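Local coordinates for protein putative isohexenylglutaconyl-CoA hydratase (Pseudomonas aeruginosa, PDB 4ZU2) that probably hydrates the unsaturated thioester isohexenylglutaconyl-CoA, as a crotonase-family enzyme linked to growth on the terpenoid citronellate, at residues M31-V36 with R85-A90; A107-A112 with G119-S124; A133-P138 with G181-C186. All blocks are in the same frame, centred on the assembly; numbering follows the deposited sequence.

Interaction 1: residues M31-V36 with R85-A90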
loop_
_atom_site.group_PDB
_atom_site.type_symbol
_atom_site.label_atom_id
_atom_site.label_comp_id
_atom_site.label_asym_id
_atom_site.label_seq_id
_atom_site.Cartn_x
_atom_site.Cartn_y
_atom_site.Cartn_z
ATOM N N MET A 31 -23.367 -9.996 -12.893
ATOM C CA MET A 31 -24.189 -9.202 -11.990
ATOM C C MET A 31 -25.310 -8.613 -12.765
ATOM O O MET A 31 -25.100 -7.773 -13.609
ATOM C CB MET A 31 -23.416 -8.046 -11.431
ATOM C CG MET A 31 -22.294 -8.496 -10.626
ATOM S SD MET A 31 -22.311 -7.802 -8.977
ATOM C CE MET A 31 -23.958 -8.219 -8.497
ATOM N N SER A 32 -26.511 -9.072 -12.477
ATOM C CA SER A 32 -27.641 -8.440 -13.002
ATOM C C SER A 32 -28.027 -7.332 -12.028
ATOM O O SER A 32 -27.585 -7.293 -10.897
ATOM C CB SER A 32 -28.755 -9.460 -13.160
ATOM O OG SER A 32 -29.078 -10.124 -11.940
ATOM N N LEU A 33 -28.907 -6.469 -12.496
ATOM C CA LEU A 33 -29.553 -5.432 -11.696
ATOM C C LEU A 33 -30.319 -6.095 -10.532
ATOM O O LEU A 33 -30.219 -5.679 -9.384
ATOM C CB LEU A 33 -30.520 -4.682 -12.631
ATOM C CG LEU A 33 -30.664 -3.176 -12.724
ATOM C CD1 LEU A 33 -31.323 -2.913 -14.077
ATOM C CD2 LEU A 33 -31.534 -2.589 -11.579
ATOM N N ALA A 34 -31.066 -7.154 -10.850
ATOM C CA ALA A 34 -31.677 -8.010 -9.810
ATOM C C ALA A 34 -30.675 -8.585 -8.758
ATOM O O ALA A 34 -30.914 -8.504 -7.548
ATOM C CB ALA A 34 -32.460 -9.121 -10.462
ATOM N N MET A 35 -29.543 -9.123 -9.212
ATOM C CA MET A 35 -28.567 -9.699 -8.289
ATOM C C MET A 35 -27.958 -8.642 -7.338
ATOM O O MET A 35 -27.871 -8.868 -6.160
ATOM C CB MET A 35 -27.469 -10.421 -9.065
ATOM C CG MET A 35 -26.404 -11.023 -8.174
ATOM S SD MET A 35 -25.260 -11.939 -9.181
ATOM C CE MET A 35 -23.619 -11.581 -8.722
ATOM N N VAL A 36 -27.563 -7.487 -7.856
ATOM C CA VAL A 36 -27.107 -6.371 -7.003
ATOM C C VAL A 36 -28.182 -6.001 -5.974
ATOM O O VAL A 36 -27.892 -5.774 -4.803
ATOM C CB VAL A 36 -26.775 -5.097 -7.856
ATOM C CG1 VAL A 36 -26.384 -3.896 -6.952
ATOM C CG2 VAL A 36 -25.658 -5.375 -8.851
ATOM N N ARG A 85 -25.861 6.148 -14.973
ATOM C CA ARG A 85 -25.341 6.759 -13.741
ATOM C C ARG A 85 -25.940 6.122 -12.495
ATOM O O ARG A 85 -25.221 5.678 -11.592
ATOM C CB ARG A 85 -25.616 8.277 -13.758
ATOM C CG ARG A 85 -24.981 9.134 -12.725
ATOM C CD ARG A 85 -25.468 10.636 -12.830
ATOM N NE ARG A 85 -26.897 10.820 -12.561
ATOM C CZ ARG A 85 -27.506 10.542 -11.405
ATOM N NH1 ARG A 85 -26.833 10.073 -10.356
ATOM N NH2 ARG A 85 -28.793 10.766 -11.275
ATOM N N THR A 86 -27.257 6.038 -12.450
ATOM C CA THR A 86 -27.968 5.587 -11.252
ATOM C C THR A 86 -27.731 4.110 -10.931
ATOM O O THR A 86 -27.594 3.727 -9.770
ATOM C CB THR A 86 -29.475 5.822 -11.417
ATOM O OG1 THR A 86 -29.766 7.196 -11.243
ATOM C CG2 THR A 86 -30.231 5.093 -10.413
ATOM N N LEU A 87 -27.694 3.290 -11.973
ATOM C CA LEU A 87 -27.427 1.856 -11.847
ATOM C C LEU A 87 -25.953 1.526 -11.550
ATOM O O LEU A 87 -25.711 0.640 -10.726
ATOM C CB LEU A 87 -27.919 1.101 -13.109
ATOM C CG LEU A 87 -29.432 1.182 -13.407
ATOM C CD1 LEU A 87 -29.818 0.736 -14.841
ATOM C CD2 LEU A 87 -30.198 0.335 -12.432
ATOM N N ASN A 88 -24.992 2.194 -12.215
ATOM C CA ASN A 88 -23.551 2.107 -11.834
ATOM C C ASN A 88 -23.319 2.566 -10.368
ATOM O O ASN A 88 -22.690 1.876 -9.593
ATOM C CB ASN A 88 -22.650 2.893 -12.812
ATOM C CG ASN A 88 -21.157 2.669 -12.581
ATOM O OD1 ASN A 88 -20.418 3.595 -12.232
ATOM N ND2 ASN A 88 -20.698 1.440 -12.804
ATOM N N ARG A 89 -23.897 3.696 -9.966
ATOM C CA ARG A 89 -23.742 4.128 -8.577
ATOM C C ARG A 89 -24.309 3.127 -7.566
ATOM O O ARG A 89 -23.708 2.900 -6.510
ATOM C CB ARG A 89 -24.356 5.504 -8.305
ATOM C CG ARG A 89 -24.061 5.977 -6.891
ATOM C CD ARG A 89 -22.583 6.129 -6.695
ATOM N NE ARG A 89 -22.186 6.663 -5.399
ATOM C CZ ARG A 89 -21.980 5.918 -4.319
ATOM N NH1 ARG A 89 -22.150 4.601 -4.380
ATOM N NH2 ARG A 89 -21.587 6.488 -3.187
ATOM N N ALA A 90 -25.456 2.513 -7.881
ATOM C CA ALA A 90 -25.980 1.452 -7.021
ATOM C C ALA A 90 -25.048 0.216 -6.947
ATOM O O ALA A 90 -25.020 -0.462 -5.943
ATOM C CB ALA A 90 -27.401 1.036 -7.422
#

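Interaction 2: residues A107-A112 with G119-S124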
loop_
_atom_site.group_PDB
_atom_site.type_symbol
_atom_site.label_atom_id
_atom_site.label_comp_id
_atom_site.label_asym_id
_atom_site.label_seq_id
_atom_site.Cartn_x
_atom_site.Cartn_y
_atom_site.Cartn_z
ATOM N N ALA A 107 -14.278 -14.410 0.337
ATOM C CA ALA A 107 -14.568 -14.726 -1.051
ATOM C C ALA A 107 -13.818 -15.971 -1.521
ATOM O O ALA A 107 -12.619 -16.029 -1.451
ATOM C CB ALA A 107 -14.299 -13.541 -1.983
ATOM N N LEU A 108 -14.563 -16.944 -2.037
ATOM C CA LEU A 108 -13.992 -18.111 -2.685
ATOM C C LEU A 108 -14.123 -17.942 -4.203
ATOM O O LEU A 108 -15.212 -18.099 -4.784
ATOM C CB LEU A 108 -14.704 -19.369 -2.158
ATOM C CG LEU A 108 -13.965 -20.715 -2.231
ATOM C CD1 LEU A 108 -12.585 -20.598 -1.641
ATOM C CD2 LEU A 108 -14.722 -21.763 -1.487
ATOM N N VAL A 109 -13.029 -17.552 -4.851
ATOM C CA VAL A 109 -13.096 -17.146 -6.252
ATOM C C VAL A 109 -12.523 -18.240 -7.194
ATOM O O VAL A 109 -11.403 -18.691 -7.047
ATOM C CB VAL A 109 -12.434 -15.743 -6.477
ATOM C CG1 VAL A 109 -13.051 -14.676 -5.533
ATOM C CG2 VAL A 109 -10.964 -15.799 -6.275
ATOM N N GLU A 110 -13.340 -18.666 -8.148
ATOM C CA GLU A 110 -12.970 -19.700 -9.099
ATOM C C GLU A 110 -13.306 -19.174 -10.460
ATOM O O GLU A 110 -14.228 -18.395 -10.587
ATOM C CB GLU A 110 -13.788 -20.950 -8.856
ATOM C CG GLU A 110 -13.661 -21.488 -7.476
ATOM C CD GLU A 110 -14.606 -22.629 -7.251
ATOM O OE1 GLU A 110 -14.229 -23.786 -7.598
ATOM O OE2 GLU A 110 -15.738 -22.345 -6.766
ATOM N N GLY A 111 -12.558 -19.622 -11.466
ATOM C CA GLY A 111 -12.834 -19.330 -12.867
ATOM C C GLY A 111 -12.814 -17.841 -13.142
ATOM O O GLY A 111 -11.856 -17.166 -12.789
ATOM N N ALA A 112 -13.894 -17.324 -13.720
ATOM C CA ALA A 112 -13.929 -15.908 -14.103
ATOM C C ALA A 112 -14.185 -14.968 -12.918
ATOM O O ALA A 112 -15.196 -15.082 -12.199
ATOM C CB ALA A 112 -14.977 -15.690 -15.202
ATOM N N GLY A 119 -14.295 -6.514 -8.856
ATOM C CA GLY A 119 -14.778 -5.601 -7.825
ATOM C C GLY A 119 -15.172 -6.181 -6.475
ATOM O O GLY A 119 -14.733 -5.708 -5.421
ATOM N N LEU A 120 -16.027 -7.184 -6.474
ATOM C CA LEU A 120 -16.426 -7.827 -5.215
ATOM C C LEU A 120 -15.277 -8.495 -4.471
ATOM O O LEU A 120 -15.288 -8.552 -3.268
ATOM C CB LEU A 120 -17.430 -8.936 -5.472
ATOM C CG LEU A 120 -18.800 -8.605 -6.022
ATOM C CD1 LEU A 120 -19.535 -9.916 -6.271
ATOM C CD2 LEU A 120 -19.564 -7.742 -5.023
ATOM N N ALA A 121 -14.358 -9.094 -5.207
ATOM C CA ALA A 121 -13.194 -9.757 -4.599
ATOM C C ALA A 121 -12.388 -8.726 -3.766
ATOM O O ALA A 121 -11.845 -9.025 -2.710
ATOM C CB ALA A 121 -12.328 -10.378 -5.689
ATOM N N CYS A 122 -12.362 -7.503 -4.265
ATOM C CA CYS A 122 -11.528 -6.449 -3.728
ATOM C C CYS A 122 -12.032 -5.934 -2.407
ATOM O O CYS A 122 -11.335 -5.183 -1.755
ATOM C CB CYS A 122 -11.464 -5.282 -4.713
ATOM S SG CYS A 122 -10.388 -5.459 -6.117
ATOM N N VAL A 123 -13.250 -6.309 -2.022
ATOM C CA VAL A 123 -13.823 -5.828 -0.765
ATOM C C VAL A 123 -14.048 -6.934 0.270
ATOM O O VAL A 123 -14.748 -6.742 1.278
ATOM C CB VAL A 123 -15.125 -5.014 -0.988
ATOM C CG1 VAL A 123 -14.877 -3.917 -2.022
ATOM C CG2 VAL A 123 -16.264 -5.892 -1.400
ATOM N N SER A 124 -13.456 -8.090 0.022
ATOM C CA SER A 124 -13.503 -9.172 0.998
ATOM C C SER A 124 -12.424 -8.967 2.104
ATOM O O SER A 124 -11.350 -8.393 1.847
ATOM C CB SER A 124 -13.310 -10.521 0.289
ATOM O OG SER A 124 -12.053 -10.575 -0.360
#

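Interaction 3: residues A133-P138 with G181-C186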
loop_
_atom_site.group_PDB
_atom_site.type_symbol
_atom_site.label_atom_id
_atom_site.label_comp_id
_atom_site.label_asym_id
_atom_site.label_seq_id
_atom_site.Cartn_x
_atom_site.Cartn_y
_atom_site.Cartn_z
ATOM N N ALA A 133 -8.104 -19.527 -11.729
ATOM C CA ALA A 133 -9.064 -18.435 -11.824
ATOM C C ALA A 133 -8.488 -17.421 -12.788
ATOM O O ALA A 133 -7.275 -17.315 -12.880
ATOM C CB ALA A 133 -9.332 -17.832 -10.453
ATOM N N GLN A 134 -9.336 -16.733 -13.565
ATOM C CA GLN A 134 -8.856 -15.647 -14.418
ATOM C C GLN A 134 -9.504 -14.294 -14.050
ATOM O O GLN A 134 -10.729 -14.074 -14.158
ATOM C CB GLN A 134 -8.955 -15.963 -15.920
ATOM C CG GLN A 134 -7.781 -16.836 -16.586
ATOM C CD GLN A 134 -6.309 -16.471 -16.205
ATOM O OE1 GLN A 134 -5.948 -16.513 -15.040
ATOM N NE2 GLN A 134 -5.457 -16.183 -17.204
ATOM N N PHE A 135 -8.614 -13.410 -13.606
ATOM C CA PHE A 135 -8.901 -12.065 -13.151
ATOM C C PHE A 135 -8.635 -11.048 -14.245
ATOM O O PHE A 135 -7.775 -11.242 -15.110
ATOM C CB PHE A 135 -7.985 -11.700 -11.963
ATOM C CG PHE A 135 -8.150 -12.577 -10.784
ATOM C CD1 PHE A 135 -7.480 -13.798 -10.720
ATOM C CD2 PHE A 135 -8.958 -12.194 -9.722
ATOM C CE1 PHE A 135 -7.636 -14.637 -9.606
ATOM C CE2 PHE A 135 -9.129 -13.025 -8.620
ATOM C CZ PHE A 135 -8.465 -14.258 -8.566
ATOM N N GLY A 136 -9.368 -9.942 -14.193
ATOM C CA GLY A 136 -9.119 -8.866 -15.120
ATOM C C GLY A 136 -10.098 -7.728 -14.952
ATOM O O GLY A 136 -11.149 -7.854 -14.321
ATOM N N LEU A 137 -9.711 -6.596 -15.510
ATOM C CA LEU A 137 -10.624 -5.465 -15.708
ATOM C C LEU A 137 -10.716 -5.147 -17.192
ATOM O O LEU A 137 -9.937 -4.340 -17.710
ATOM C CB LEU A 137 -10.114 -4.238 -14.926
ATOM C CG LEU A 137 -10.100 -4.438 -13.402
ATOM C CD1 LEU A 137 -9.431 -3.289 -12.635
ATOM C CD2 LEU A 137 -11.478 -4.641 -12.874
ATOM N N PRO A 138 -11.655 -5.773 -17.906
ATOM C CA PRO A 138 -11.723 -5.518 -19.360
ATOM C C PRO A 138 -12.274 -4.146 -19.751
ATOM O O PRO A 138 -12.235 -3.778 -20.913
ATOM C CB PRO A 138 -12.693 -6.596 -19.860
ATOM C CG PRO A 138 -12.742 -7.615 -18.773
ATOM C CD PRO A 138 -12.587 -6.832 -17.506
ATOM N N GLY A 181 -1.114 -9.313 -4.075
ATOM C CA GLY A 181 -1.834 -8.961 -2.858
ATOM C C GLY A 181 -3.339 -8.807 -3.059
ATOM O O GLY A 181 -4.053 -8.202 -2.236
ATOM N N LEU A 182 -3.841 -9.375 -4.149
ATOM C CA LEU A 182 -5.255 -9.218 -4.504
ATOM C C LEU A 182 -6.104 -10.188 -3.711
ATOM O O LEU A 182 -7.244 -9.900 -3.309
ATOM C CB LEU A 182 -5.441 -9.465 -6.010
ATOM C CG LEU A 182 -6.878 -9.329 -6.499
ATOM C CD1 LEU A 182 -7.564 -8.108 -5.904
ATOM C CD2 LEU A 182 -6.897 -9.240 -8.043
ATOM N N VAL A 183 -5.538 -11.371 -3.506
ATOM C CA VAL A 183 -6.169 -12.397 -2.689
ATOM C C VAL A 183 -5.133 -12.867 -1.655
ATOM O O VAL A 183 -3.918 -12.591 -1.794
ATOM C CB VAL A 183 -6.664 -13.569 -3.574
ATOM C CG1 VAL A 183 -7.613 -13.046 -4.677
ATOM C CG2 VAL A 183 -5.459 -14.350 -4.185
ATOM N N HIS A 184 -5.617 -13.554 -0.625
ATOM C CA HIS A 184 -4.807 -13.950 0.530
ATOM C C HIS A 184 -4.264 -15.381 0.452
ATOM O O HIS A 184 -3.272 -15.678 1.087
ATOM C CB HIS A 184 -5.644 -13.834 1.801
ATOM C CG HIS A 184 -6.084 -12.439 2.133
ATOM N ND1 HIS A 184 -7.307 -11.942 1.760
ATOM C CD2 HIS A 184 -5.465 -11.454 2.833
ATOM C CE1 HIS A 184 -7.424 -10.698 2.200
ATOM N NE2 HIS A 184 -6.329 -10.384 2.861
ATOM N N PHE A 185 -4.941 -16.259 -0.292
ATOM C CA PHE A 185 -4.504 -17.631 -0.521
ATOM C C PHE A 185 -4.817 -18.072 -1.968
ATOM O O PHE A 185 -5.876 -17.727 -2.531
ATOM C CB PHE A 185 -5.277 -18.590 0.397
ATOM C CG PHE A 185 -5.242 -18.221 1.873
ATOM C CD1 PHE A 185 -4.093 -18.437 2.639
ATOM C CD2 PHE A 185 -6.368 -17.708 2.500
ATOM C CE1 PHE A 185 -4.073 -18.113 3.997
ATOM C CE2 PHE A 185 -6.354 -17.392 3.839
ATOM C CZ PHE A 185 -5.203 -17.592 4.594
ATOM N N CYS A 186 -3.923 -18.885 -2.532
ATOM C CA CYS A 186 -4.147 -19.559 -3.810
ATOM C C CYS A 186 -4.020 -21.065 -3.588
ATOM O O CYS A 186 -2.968 -21.524 -3.155
ATOM C CB CYS A 186 -3.100 -19.093 -4.827
ATOM S SG CYS A 186 -3.322 -19.697 -6.522
#

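Interaction 1: residues M31-V36 with R85-A90
With chi1 at -61°, Leu-87 carries CG opposite its carbonyl carbon and lifts its CD2 methyl to Leu-33, whose own chi1 of -134° lies away from any staggered position and swings its branch towards the other helix. The two leucines cross at about a right angle, so that CG and both methyls of Leu-33 gather round Leu-87 CD2. Leu-33 CD2 comes to 3.3 Å from Leu-87 CD2, tighter than usual for methyls; together with the strained torsion this leaves the exact placing of Leu-33 somewhat doubtful. One turn further along, Val-36 turns CG1 to the backbone oxygen of Ala-90, 3.8 Å away, and the small methyl of Ala-90, which points towards the first helix, takes up little room there. Leucine suits the outer pair because its long, branched apolar side chain can reach across between helices, at a site exposed for Leu-33 and partly exposed for Leu-87. Ser-32 starts the first helix as its N-cap: Ser-32 OG accepts from Met-35 N at 2.9 Å. Beyond the contact, Arg-89 forms a salt bridge with Asp-232 of a second subunit. This is apolar helix-helix packing at the surface, joining helices 33-47 and 81-99 of the crotonase fold.

Interaction 2: residues A107-A112 with G119-S124
Ala-107 and Ser-124 form the tight end of this contact, their CB atoms 3.9 Å apart where the strand and the turn after the helix come nearest. Small residues suit both places: Ala-107 projects a single methyl towards the turn, and Ser-124 adds only a hydroxyl. That hydroxyl is drawn back into its own segment. With chi1 at 61°, Ser-124 OG sits between the backbone N and the carbonyl carbon, and from there Ser-124 OG donates to Ala-121 O over 2.8 Å, arriving 20° out of the carbonyl plane. The bond satisfies a buried polar group and braces the type I turn running from Ala-121 to Ser-124, whose backbone bond closing it is weak. Two residues along the strand the fit is looser, with Val-109 CG1 only brushing Ala-121 CB at 4.4 Å. Past Val-109 the segments part, and Glu-110 and Gly-111, both partly exposed, lead the chain away; the positive phi of Gly-111 helps it turn there. Strand 104-109 lies between strands 54-59 and 126-130, bonded through Leu-108 to Leu-57 and through Ala-107 and Val-109 to Ile-128. Helix 116-121 packs on this sheet, with Leu-120 reaching Leu-94 and Leu-95 of helix 81-99, while on the sheet's other side Leu-108 meets helix 190-205.

Interaction 3: residues A133-P138 with G181-C186
Phe-135 alone in 133-138 reaches across, its ring lying against Leu-182 and Val-183. The chain enters from Ala-133 into the short strand at Gln-134, whose backbone pairs with Val-113. At Phe-135 a chi1 of -61° holds the ring opposite the carbonyl carbon and sends it into the interior. There Phe-135 CD2 approaches Leu-182 CD2 at 4.0 Å, the two side chains sliding past each other in opposite directions. The far end of the ring, Phe-135 CZ, lies 4.2 Å from Val-183 CG1. Both methyls approach the ring at a slant, and no hydrogen bond joins the two segments: a broad aromatic side chain can bridge backbones whose nearest CA atoms, those of Phe-135 and Leu-182, are 9.8 Å apart. Leu-182 extends its branch towards the ring with CG trans to its own nitrogen (chi1 -180°), whereas the beta-branched Val-183 offers CG1 directly from its compact side chain. Gly-136 continues the strand in a very extended conformation, its backbone bonded to Gly-115. Leu-137 then turns to Ile-149 of helix 149-157, and Pro-138 O accepts from Ser-141 OG. On the partner segment, Gly-181 ends the preceding helix in a Schellman motif, its positive phi turning the chain towards Leu-182. Phe-135 also meets Phe-172 with nearly parallel rings, in the neighbouring antiparallel strand 172-173, while Ala-129 of strand 126-130 and Ala-177 of helix 174-179 also touch the phenylalanine side chain.

Interaction 1 is a surface contact between two helices, about 17 Å centre to centre from interaction 2 and 22 Å from interaction 3, and it touches neither. The other two are buried neighbours with centres about 7 Å apart. They touch directly: Val-109 CG2 packs on Phe-135 CZ at 3.7 Å, Cys-122 meets Leu-182, and Gly-111 O probably accepts a hydrogen bond from Gln-134 N. Both reach the main sheet, and helix 81-99 leads from interaction 1 into strand 104-109. None of the three has a hydrogen bond across its segments; the contacts are mainly between carbons, through leucines at the surface, mostly small residues between an inner strand and the helix end, and an aromatic ring where the backbones lie farthest apart.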